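Local coordinates for glycosyl hydrolase family 2, TIM barrel domain protein (Parabacteroides merdae ATCC 43184, PDB 6DXU) that is a gut-bacterial beta-glucuronidase of glycoside hydrolase family 2, and so probably releases glucuronic acid from beta-linked glucuronide conjugates, at residues Ala521-Glu526 and Lys791-Asn796; Ser564-Val569 and His639-Thr644; Val750-Ile755 and Lys767-Glu772. All blocks are in the same frame, centred on the assembly; numbering follows the deposited sequence.

Contact 1 of 3, residues Ala521-Glu526 and Lys791-Asn796; sequences ARRHSE and KVQAYN. With BCN (bicine), chain L.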
loop_
_atom_site.group_PDB
_atom_site.type_symbol
_atom_site.label_atom_id
_atom_site.label_comp_id
_atom_site.label_asym_id
_atom_site.label_seq_id
_atom_site.Cartn_x
_atom_site.Cartn_y
_atom_site.Cartn_z
ATOM N N ALA D 521 -0.525 11.060 -52.048
ATOM C CA ALA D 521 0.307 12.012 -52.773
ATOM C C ALA D 521 0.850 11.379 -54.043
ATOM O O ALA D 521 1.346 10.249 -54.016
ATOM C CB ALA D 521 1.468 12.502 -51.908
ATOM N N ARG D 522 0.740 12.109 -55.152
ATOM C CA ARG D 522 1.167 11.756 -56.504
ATOM C C ARG D 522 0.093 10.956 -57.224
ATOM O O ARG D 522 0.312 10.571 -58.379
ATOM C CB ARG D 522 2.499 10.981 -56.551
ATOM C CG ARG D 522 3.652 11.744 -55.910
ATOM C CD ARG D 522 4.954 10.939 -55.824
ATOM N NE ARG D 522 6.028 11.817 -55.355
ATOM C CZ ARG D 522 6.737 12.614 -56.160
ATOM N NH1 ARG D 522 6.510 12.635 -57.470
ATOM N NH2 ARG D 522 7.677 13.401 -55.655
ATOM N N ARG D 523 -1.056 10.694 -56.605
ATOM C CA ARG D 523 -2.155 10.066 -57.328
ATOM C C ARG D 523 -3.092 11.132 -57.873
ATOM O O ARG D 523 -3.523 12.026 -57.135
ATOM C CB ARG D 523 -2.933 9.102 -56.443
ATOM C CG ARG D 523 -4.109 8.444 -57.153
ATOM C CD ARG D 523 -4.910 7.565 -56.197
ATOM N NE ARG D 523 -4.234 6.301 -55.895
ATOM C CZ ARG D 523 -4.571 5.493 -54.895
ATOM N NH1 ARG D 523 -5.572 5.819 -54.077
ATOM N NH2 ARG D 523 -3.902 4.357 -54.698
ATOM N N HIS D 524 -3.405 11.038 -59.162
ATOM C CA HIS D 524 -4.235 12.028 -59.821
ATOM C C HIS D 524 -5.318 11.319 -60.622
ATOM O O HIS D 524 -5.309 10.092 -60.778
ATOM C CB HIS D 524 -3.377 12.963 -60.683
ATOM C CG HIS D 524 -2.246 13.591 -59.926
ATOM N ND1 HIS D 524 -2.392 14.745 -59.185
ATOM C CD2 HIS D 524 -0.951 13.214 -59.784
ATOM C CE1 HIS D 524 -1.236 15.056 -58.625
ATOM N NE2 HIS D 524 -0.344 14.145 -58.976
ATOM N N SER D 525 -6.278 12.100 -61.116
ATOM C CA SER D 525 -7.417 11.516 -61.811
ATOM C C SER D 525 -7.903 12.462 -62.895
ATOM O O SER D 525 -7.965 13.676 -62.687
ATOM C CB SER D 525 -8.572 11.210 -60.849
ATOM O OG SER D 525 -9.679 10.619 -61.523
ATOM N N GLU D 526 -8.198 11.897 -64.064
ATOM C CA GLU D 526 -8.863 12.660 -65.116
ATOM C C GLU D 526 -10.325 12.944 -64.771
ATOM O O GLU D 526 -10.914 13.862 -65.356
ATOM C CB GLU D 526 -8.748 11.933 -66.464
ATOM C CG GLU D 526 -7.332 11.924 -67.066
ATOM C CD GLU D 526 -6.821 13.298 -67.478
ATOM O OE1 GLU D 526 -7.573 14.298 -67.401
ATOM O OE2 GLU D 526 -5.642 13.385 -67.882
ATOM N N LYS D 791 5.389 -1.253 -48.693
ATOM C CA LYS D 791 4.090 -1.698 -49.191
ATOM C C LYS D 791 3.255 -0.448 -49.419
ATOM O O LYS D 791 3.097 0.363 -48.501
ATOM C CB LYS D 791 3.401 -2.645 -48.206
ATOM C CG LYS D 791 4.100 -4.001 -48.084
ATOM C CD LYS D 791 3.315 -4.985 -47.209
ATOM C CE LYS D 791 4.060 -6.317 -47.123
ATOM N NZ LYS D 791 3.360 -7.297 -46.274
ATOM N N VAL D 792 2.768 -0.258 -50.642
ATOM C CA VAL D 792 2.128 1.010 -51.003
ATOM C C VAL D 792 1.207 0.761 -52.189
ATOM O O VAL D 792 1.535 -0.016 -53.089
ATOM C CB VAL D 792 3.185 2.096 -51.310
ATOM C CG1 VAL D 792 3.960 1.770 -52.615
ATOM C CG2 VAL D 792 2.538 3.488 -51.393
ATOM N N GLN D 793 0.049 1.416 -52.184
ATOM C CA GLN D 793 -0.828 1.371 -53.348
ATOM C C GLN D 793 -0.210 2.189 -54.470
ATOM O O GLN D 793 0.426 3.218 -54.226
ATOM C CB GLN D 793 -2.220 1.920 -53.014
ATOM C CG GLN D 793 -3.126 0.974 -52.245
ATOM C CD GLN D 793 -4.506 1.576 -52.022
ATOM O OE1 GLN D 793 -4.897 2.498 -52.732
ATOM N NE2 GLN D 793 -5.237 1.080 -51.016
ATOM N N ALA D 794 -0.366 1.712 -55.703
ATOM C CA ALA D 794 0.166 2.447 -56.841
ATOM C C ALA D 794 -0.530 3.800 -56.975
ATOM O O ALA D 794 -1.690 3.968 -56.592
ATOM C CB ALA D 794 -0.016 1.640 -58.132
ATOM N N TYR D 795 0.195 4.770 -57.509
ATOM C CA TYR D 795 -0.386 6.048 -57.906
ATOM C C TYR D 795 -0.317 6.125 -59.427
ATOM O O TYR D 795 0.770 6.247 -59.998
ATOM C CB TYR D 795 0.309 7.231 -57.236
ATOM C CG TYR D 795 1.776 7.047 -56.919
ATOM C CD1 TYR D 795 2.202 6.378 -55.754
ATOM C CD2 TYR D 795 2.734 7.566 -57.758
ATOM C CE1 TYR D 795 3.570 6.236 -55.474
ATOM C CE2 TYR D 795 4.065 7.430 -57.492
ATOM C CZ TYR D 795 4.483 6.765 -56.357
ATOM O OH TYR D 795 5.826 6.633 -56.095
ATOM N N ASN D 796 -1.481 6.014 -60.069
ATOM C CA ASN D 796 -1.592 5.973 -61.528
ATOM C C ASN D 796 -0.689 4.891 -62.125
ATOM O O ASN D 796 0.023 5.097 -63.118
ATOM C CB ASN D 796 -1.311 7.348 -62.124
ATOM C CG ASN D 796 -2.295 8.390 -61.616
ATOM O OD1 ASN D 796 -1.918 9.336 -60.936
ATOM N ND2 ASN D 796 -3.571 8.196 -61.928
HETATM N N1 BCN L . -8.985 3.195 -50.437
HETATM C C1 BCN L . -9.921 2.195 -50.917
HETATM C C2 BCN L . -9.153 1.128 -51.693
HETATM O O21 BCN L . -7.958 1.344 -52.023
HETATM O O22 BCN L . -9.713 0.041 -52.002
HETATM C C3 BCN L . -9.211 4.425 -51.189
HETATM C C4 BCN L . -8.581 4.351 -52.582
HETATM O O4 BCN L . -7.226 4.004 -52.478
HETATM C C5 BCN L . -9.277 3.467 -49.030
HETATM C C6 BCN L . -8.340 2.670 -48.123
HETATM O O6 BCN L . -7.202 2.304 -48.859
HETATM O O HOH W 1 0.525 10.294 -61.314
HETATM O O HOH W 2 -3.751 5.221 -58.564
#
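Arg523 NH2 is shared between two oxygens of 791-796. A nearly straight bond runs from Arg523 NH2 to Gln793 OE1 (2.9 Å), meeting a lone pair in the plane of the side-chain amide. An equally straight one goes from Arg523 NH2 to the backbone oxygen Ala794 O (2.9 Å). Both acceptors lie at the guanidinium edge, and the planes of the guanidinium and the Gln793 amide are only 18° apart. The Arg523 chain leaves the backbone extended, and its bend at chi3 (-75°) brings the guanidinium edge to Gln793 and Ala794, with Arg523 NH1 donating to bicine O4 (2.9 Å). Gln793 NE2 adds weak bonds to bicine O21 and O6. Farther along, the Asn796 amide bonds both the N-H and the C=O of His524: Asn796 ND2 donates to His524 O (2.8 Å), which lies in the amide plane, while ND2 stands 37° out of the plane of the His524 carbonyl; His524 N donates to Asn796 OD1 (2.9 Å). A water bound to Arg522 O also donates to Asn796 OD1; a second joins Ala794 O to Asn796 N and accepts weakly from Arg523 NE across the contact. Between these polar groups Tyr795 lies alongside Arg522, its CD2 3.6 Å from Arg522 CB. Two straight bonds in its plane probably hold the Arg523 guanidinium flat and leave NH1 for bicine O4, so residues of two domains line the bicine pocket.

Contact 2 of 3, residues Ser564-Val569 and His639-Thr644; sequences SESYVV and HIYGHT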
loop_
_atom_site.group_PDB
_atom_site.type_symbol
_atom_site.label_atom_id
_atom_site.label_comp_id
_atom_site.label_asym_id
_atom_site.label_seq_id
_atom_site.Cartn_x
_atom_site.Cartn_y
_atom_site.Cartn_z
ATOM N N SER D 564 -7.543 10.548 -54.793
ATOM C CA SER D 564 -6.588 11.285 -55.590
ATOM C C SER D 564 -6.436 12.694 -55.046
ATOM O O SER D 564 -7.315 13.224 -54.363
ATOM C CB SER D 564 -7.030 11.343 -57.050
ATOM O OG SER D 564 -8.178 12.161 -57.177
ATOM N N GLU D 565 -5.294 13.301 -55.357
ATOM C CA GLU D 565 -5.134 14.718 -55.079
ATOM C C GLU D 565 -6.150 15.553 -55.846
ATOM O O GLU D 565 -6.482 16.659 -55.421
ATOM C CB GLU D 565 -3.727 15.167 -55.437
ATOM C CG GLU D 565 -2.647 14.386 -54.753
ATOM C CD GLU D 565 -1.369 15.187 -54.681
ATOM O OE1 GLU D 565 -0.282 14.658 -55.007
ATOM O OE2 GLU D 565 -1.458 16.364 -54.308
ATOM N N SER D 566 -6.632 15.042 -56.985
ATOM C CA SER D 566 -7.512 15.826 -57.847
ATOM C C SER D 566 -8.828 16.144 -57.154
ATOM O O SER D 566 -9.365 17.249 -57.308
ATOM C CB SER D 566 -7.753 15.071 -59.158
ATOM O OG SER D 566 -6.518 14.583 -59.683
ATOM N N TYR D 567 -9.360 15.194 -56.387
ATOM C CA TYR D 567 -10.601 15.438 -55.660
ATOM C C TYR D 567 -10.393 16.435 -54.523
ATOM O O TYR D 567 -11.175 17.381 -54.367
ATOM C CB TYR D 567 -11.162 14.123 -55.121
ATOM C CG TYR D 567 -12.421 14.313 -54.302
ATOM C CD1 TYR D 567 -13.629 14.608 -54.918
ATOM C CD2 TYR D 567 -12.394 14.231 -52.911
ATOM C CE1 TYR D 567 -14.787 14.795 -54.179
ATOM C CE2 TYR D 567 -13.551 14.423 -52.158
ATOM C CZ TYR D 567 -14.744 14.711 -52.806
ATOM O OH TYR D 567 -15.902 14.913 -52.083
ATOM N N VAL D 568 -9.345 16.247 -53.710
ATOM C CA VAL D 568 -9.221 17.104 -52.532
ATOM C C VAL D 568 -8.878 18.532 -52.940
ATOM O O VAL D 568 -9.264 19.488 -52.254
ATOM C CB VAL D 568 -8.218 16.536 -51.504
ATOM C CG1 VAL D 568 -6.793 16.831 -51.895
ATOM C CG2 VAL D 568 -8.521 17.114 -50.116
ATOM N N VAL D 569 -8.177 18.714 -54.057
ATOM C CA VAL D 569 -7.912 20.062 -54.539
ATOM C C VAL D 569 -9.223 20.774 -54.840
ATOM O O VAL D 569 -9.397 21.954 -54.514
ATOM C CB VAL D 569 -6.980 20.010 -55.764
ATOM C CG1 VAL D 569 -7.108 21.275 -56.602
ATOM C CG2 VAL D 569 -5.536 19.832 -55.299
ATOM N N HIS D 639 0.909 28.310 -59.625
ATOM C CA HIS D 639 1.139 26.866 -59.569
ATOM C C HIS D 639 0.171 26.171 -60.508
ATOM O O HIS D 639 -1.036 26.145 -60.243
ATOM C CB HIS D 639 0.973 26.319 -58.147
ATOM C CG HIS D 639 1.212 24.842 -58.044
ATOM N ND1 HIS D 639 2.462 24.307 -57.821
ATOM C CD2 HIS D 639 0.366 23.788 -58.152
ATOM C CE1 HIS D 639 2.376 22.987 -57.792
ATOM N NE2 HIS D 639 1.115 22.649 -57.993
ATOM N N ILE D 640 0.695 25.609 -61.597
ATOM C CA ILE D 640 -0.107 24.731 -62.441
ATOM C C ILE D 640 -0.341 23.419 -61.710
ATOM O O ILE D 640 0.615 22.773 -61.257
ATOM C CB ILE D 640 0.603 24.455 -63.778
ATOM C CG1 ILE D 640 0.966 25.760 -64.510
ATOM C CG2 ILE D 640 -0.271 23.550 -64.627
ATOM C CD1 ILE D 640 2.142 25.580 -65.490
ATOM N N TYR D 641 -1.605 22.995 -61.621
ATOM C CA TYR D 641 -1.884 21.703 -61.005
ATOM C C TYR D 641 -1.264 20.598 -61.848
ATOM O O TYR D 641 -1.422 20.574 -63.074
ATOM C CB TYR D 641 -3.394 21.470 -60.839
ATOM C CG TYR D 641 -3.724 20.071 -60.348
ATOM C CD1 TYR D 641 -3.744 19.768 -58.983
ATOM C CD2 TYR D 641 -3.996 19.046 -61.248
ATOM C CE1 TYR D 641 -4.027 18.481 -58.543
ATOM C CE2 TYR D 641 -4.277 17.764 -60.812
ATOM C CZ TYR D 641 -4.295 17.488 -59.460
ATOM O OH TYR D 641 -4.584 16.211 -59.042
ATOM N N GLY D 642 -0.556 19.682 -61.183
ATOM C CA GLY D 642 -0.038 18.500 -61.850
ATOM C C GLY D 642 1.473 18.396 -61.865
ATOM O O GLY D 642 2.043 17.739 -62.740
ATOM N N HIS D 643 2.147 19.026 -60.900
ATOM C CA HIS D 643 3.598 18.873 -60.826
ATOM C C HIS D 643 4.014 17.417 -60.633
ATOM O O HIS D 643 5.055 17.003 -61.158
ATOM C CB HIS D 643 4.159 19.735 -59.698
ATOM C CG HIS D 643 4.370 21.164 -60.082
ATOM N ND1 HIS D 643 5.610 21.764 -60.060
ATOM C CD2 HIS D 643 3.505 22.107 -60.525
ATOM C CE1 HIS D 643 5.498 23.021 -60.454
ATOM N NE2 HIS D 643 4.230 23.256 -60.739
ATOM N N THR D 644 3.217 16.619 -59.909
ATOM C CA THR D 644 3.521 15.209 -59.674
ATOM C C THR D 644 2.632 14.292 -60.504
ATOM O O THR D 644 2.362 13.160 -60.107
ATOM C CB THR D 644 3.380 14.837 -58.192
ATOM O OG1 THR D 644 2.031 15.079 -57.747
ATOM C CG2 THR D 644 4.357 15.646 -57.342
HETATM O O HOH W 3 1.871 15.962 -55.197
#
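The phenol ring of Tyr641 comes obliquely against the first turn of helix 565-579, with CE1 3.8 Å from Val569 CG2. Glu623 and helix 623-632, to which it belongs, supply further neighbours of the ring and of Val569. Tyr641 stands with CG anti to its own N (chi1 173°), a rotation that carries the hydroxyl out to the start of the helix, where OH and Ser566 OG share a short hydrogen bond of 2.6 Å. Each hydroxyl has a second partner in the loop 521-526: Tyr641 OH meets His524 ND1, and Ser566 OG accepts from Ser525 N. With its phenol oxygen gone, a phenylalanine in place of Tyr641 would probably leave Ser566 OG and His524 ND1 without a shared mate in a buried spot. Beside this pair Glu565 comes across Thr644, and a water fills the step between them, donating to Glu565 OE1 at 2.5 Å and lying 2.7 Å from Thr644 OG1. The carboxylate is pinned from elsewhere too, since OE1 accepts from Arg522 N and OE2 from Glu623 N, while Thr644 OG1 bonds His524 NE2. Ser564, at the N-cap, accepts weakly through OG from Tyr567 N (3.3 Å). A serine-capped helix start lying between the last two strands of a TIM barrel is here joined to the turn after strand 638-640, an edge strand of a three-stranded antiparallel sheet: a barrel-to-beta-domain interface.

Contact 3 of 3, residues Val750-Ile755 and Lys767-Glu772; sequences VQVQLI and KQITFE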
loop_
_atom_site.group_PDB
_atom_site.type_symbol
_atom_site.label_atom_id
_atom_site.label_comp_id
_atom_site.label_asym_id
_atom_site.label_seq_id
_atom_site.Cartn_x
_atom_site.Cartn_y
_atom_site.Cartn_z
ATOM N N VAL D 750 14.195 3.923 -57.668
ATOM C CA VAL D 750 13.629 2.826 -58.442
ATOM C C VAL D 750 12.174 3.135 -58.743
ATOM O O VAL D 750 11.444 3.648 -57.885
ATOM C CB VAL D 750 13.770 1.486 -57.694
ATOM C CG1 VAL D 750 12.928 0.405 -58.354
ATOM C CG2 VAL D 750 15.224 1.060 -57.676
ATOM N N GLN D 751 11.754 2.841 -59.970
ATOM C CA GLN D 751 10.389 3.070 -60.416
ATOM C C GLN D 751 9.771 1.752 -60.850
ATOM O O GLN D 751 10.409 0.948 -61.544
ATOM C CB GLN D 751 10.344 4.082 -61.575
ATOM C CG GLN D 751 8.966 4.241 -62.217
ATOM C CD GLN D 751 8.974 5.213 -63.391
ATOM O OE1 GLN D 751 8.656 6.398 -63.238
ATOM N NE2 GLN D 751 9.346 4.716 -64.565
ATOM N N VAL D 752 8.526 1.544 -60.438
ATOM C CA VAL D 752 7.703 0.422 -60.868
ATOM C C VAL D 752 6.556 0.986 -61.685
ATOM O O VAL D 752 5.930 1.973 -61.280
ATOM C CB VAL D 752 7.167 -0.378 -59.668
ATOM C CG1 VAL D 752 6.223 -1.482 -60.135
ATOM C CG2 VAL D 752 8.312 -0.936 -58.851
ATOM N N GLN D 753 6.271 0.364 -62.828
ATOM C CA GLN D 753 5.118 0.736 -63.641
ATOM C C GLN D 753 4.294 -0.512 -63.919
ATOM O O GLN D 753 4.795 -1.479 -64.506
ATOM C CB GLN D 753 5.549 1.406 -64.953
ATOM C CG GLN D 753 4.390 1.741 -65.881
ATOM C CD GLN D 753 3.471 2.817 -65.321
ATOM O OE1 GLN D 753 3.905 3.939 -65.077
ATOM N NE2 GLN D 753 2.196 2.486 -65.137
ATOM N N LEU D 754 3.032 -0.488 -63.516
ATOM C CA LEU D 754 2.122 -1.575 -63.848
ATOM C C LEU D 754 1.664 -1.430 -65.299
ATOM O O LEU D 754 1.255 -0.349 -65.730
ATOM C CB LEU D 754 0.923 -1.569 -62.904
ATOM C CG LEU D 754 1.253 -1.912 -61.453
ATOM C CD1 LEU D 754 0.187 -1.382 -60.497
ATOM C CD2 LEU D 754 1.367 -3.420 -61.305
ATOM N N ILE D 755 1.725 -2.526 -66.048
ATOM C CA ILE D 755 1.377 -2.532 -67.463
ATOM C C ILE D 755 0.424 -3.687 -67.711
ATOM O O ILE D 755 0.355 -4.637 -66.929
ATOM C CB ILE D 755 2.618 -2.666 -68.356
ATOM C CG1 ILE D 755 3.345 -3.978 -68.038
ATOM C CG2 ILE D 755 3.531 -1.450 -68.204
ATOM C CD1 ILE D 755 4.548 -4.254 -68.919
ATOM N N LYS D 767 -3.326 -0.734 -57.464
ATOM C CA LYS D 767 -2.911 -2.029 -56.944
ATOM C C LYS D 767 -1.742 -1.891 -55.972
ATOM O O LYS D 767 -0.830 -1.083 -56.173
ATOM C CB LYS D 767 -2.510 -2.922 -58.110
ATOM C CG LYS D 767 -2.796 -4.391 -57.890
ATOM C CD LYS D 767 -2.561 -5.152 -59.200
ATOM C CE LYS D 767 -2.330 -6.625 -58.942
ATOM N NZ LYS D 767 -3.330 -7.138 -58.026
ATOM N N GLN D 768 -1.757 -2.695 -54.916
ATOM C CA GLN D 768 -0.678 -2.616 -53.948
ATOM C C GLN D 768 0.597 -3.253 -54.496
ATOM O O GLN D 768 0.572 -4.333 -55.088
ATOM C CB GLN D 768 -1.068 -3.283 -52.625
ATOM C CG GLN D 768 -0.062 -2.919 -51.522
ATOM C CD GLN D 768 -0.318 -3.591 -50.187
ATOM O OE1 GLN D 768 -0.657 -2.927 -49.204
ATOM N NE2 GLN D 768 -0.129 -4.903 -50.136
ATOM N N ILE D 769 1.714 -2.569 -54.268
ATOM C CA ILE D 769 3.042 -2.995 -54.686
ATOM C C ILE D 769 3.890 -3.198 -53.434
ATOM O O ILE D 769 3.806 -2.407 -52.486
ATOM C CB ILE D 769 3.689 -1.952 -55.617
ATOM C CG1 ILE D 769 2.939 -1.907 -56.945
ATOM C CG2 ILE D 769 5.162 -2.267 -55.849
ATOM C CD1 ILE D 769 3.028 -0.565 -57.616
ATOM N N THR D 770 4.701 -4.256 -53.435
ATOM C CA THR D 770 5.595 -4.600 -52.333
ATOM C C THR D 770 7.043 -4.613 -52.815
ATOM O O THR D 770 7.363 -5.270 -53.812
ATOM C CB THR D 770 5.215 -5.970 -51.763
ATOM O OG1 THR D 770 3.891 -5.907 -51.229
ATOM C CG2 THR D 770 6.193 -6.404 -50.651
ATOM N N PHE D 771 7.917 -3.895 -52.113
ATOM C CA PHE D 771 9.347 -3.883 -52.397
ATOM C C PHE D 771 10.102 -4.765 -51.407
ATOM O O PHE D 771 9.805 -4.746 -50.211
ATOM C CB PHE D 771 9.891 -2.463 -52.301
ATOM C CG PHE D 771 9.343 -1.525 -53.335
ATOM C CD1 PHE D 771 9.934 -1.437 -54.588
ATOM C CD2 PHE D 771 8.237 -0.735 -53.054
ATOM C CE1 PHE D 771 9.451 -0.562 -55.541
ATOM C CE2 PHE D 771 7.739 0.138 -54.002
ATOM C CZ PHE D 771 8.345 0.223 -55.252
ATOM N N GLU D 772 11.091 -5.522 -51.906
ATOM C CA GLU D 772 12.019 -6.270 -51.057
ATOM C C GLU D 772 13.426 -6.103 -51.610
ATOM O O GLU D 772 13.610 -5.828 -52.798
ATOM C CB GLU D 772 11.679 -7.769 -50.978
ATOM C CG GLU D 772 10.330 -8.088 -50.366
ATOM C CD GLU D 772 10.066 -9.583 -50.235
ATOM O OE1 GLU D 772 10.905 -10.410 -50.682
ATOM O OE2 GLU D 772 9.002 -9.930 -49.684
#
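Strands 750-755 and 768-772 run roughly antiparallel, at 144°, with their axes 9.9 Å apart, a spacing of facing sheets rather than of neighbours in one sheet. This is the core of a beta sandwich in the C-terminal domain: strand 747-755 belongs to one four-stranded antiparallel sheet and strand 768-775 to the other. Val752 and Leu754 point across from one layer, Ile769 and Phe771 from the opposing one, and what meets is almost wholly hydrocarbon. Ile769 touches both residues of the facing strand. Its CD1 reaches tip to tip toward both partners, lying 4.1 Å from Leu754 CD1 and 4.2 Å from Val752 CG1. The two Val752 methyls divide the work: CG1 stands anti to the backbone N (chi1 176°) and faces Ile769, while the Val752 and Phe771 side chains pass one another in opposite directions, bringing Val752 CG2 obliquely to the ring, 3.5 Å from Phe771 CE1. Near the end of strand 747-755 Leu754 CD1 also rests on Lys767 CB (3.9 Å), the leucine lying transverse to the lysine. Only the base of the lysine takes part, for the chain leads away and NZ bonds Glu817 O. Val814 of strand 810-815 packs on Val752, Ile769 and Phe771, and strand 798-804 brings Ala799 to Ile769 and Ile801 to Phe771. Within its own strand Phe771 is also covered on one face, where Ile769 CG2 sits 3.9 Å above the ring plane, displaced toward the rim.

How the contacts relate
From the N terminus, the chain first passes 521-526, in the loop after barrel strand 512-513, and 791-796 comes back to it 264 residues later, so contact 1 closes the widest of the three loops. Contacts 2 and 3 both nest within it, one after the other without crossing. Contact 2 brings helix 565-579 of the barrel to the turn after strand 638-640; contact 3, with 11 residues between its segments, joins the two layers of the C-terminal sandwich. Contact 1 touches both: its loop lies against contact 2, and strand 791-793 pairs with strand 768-775 of contact 3. Contacts 2 and 3, their centres 22 Å apart, do not touch.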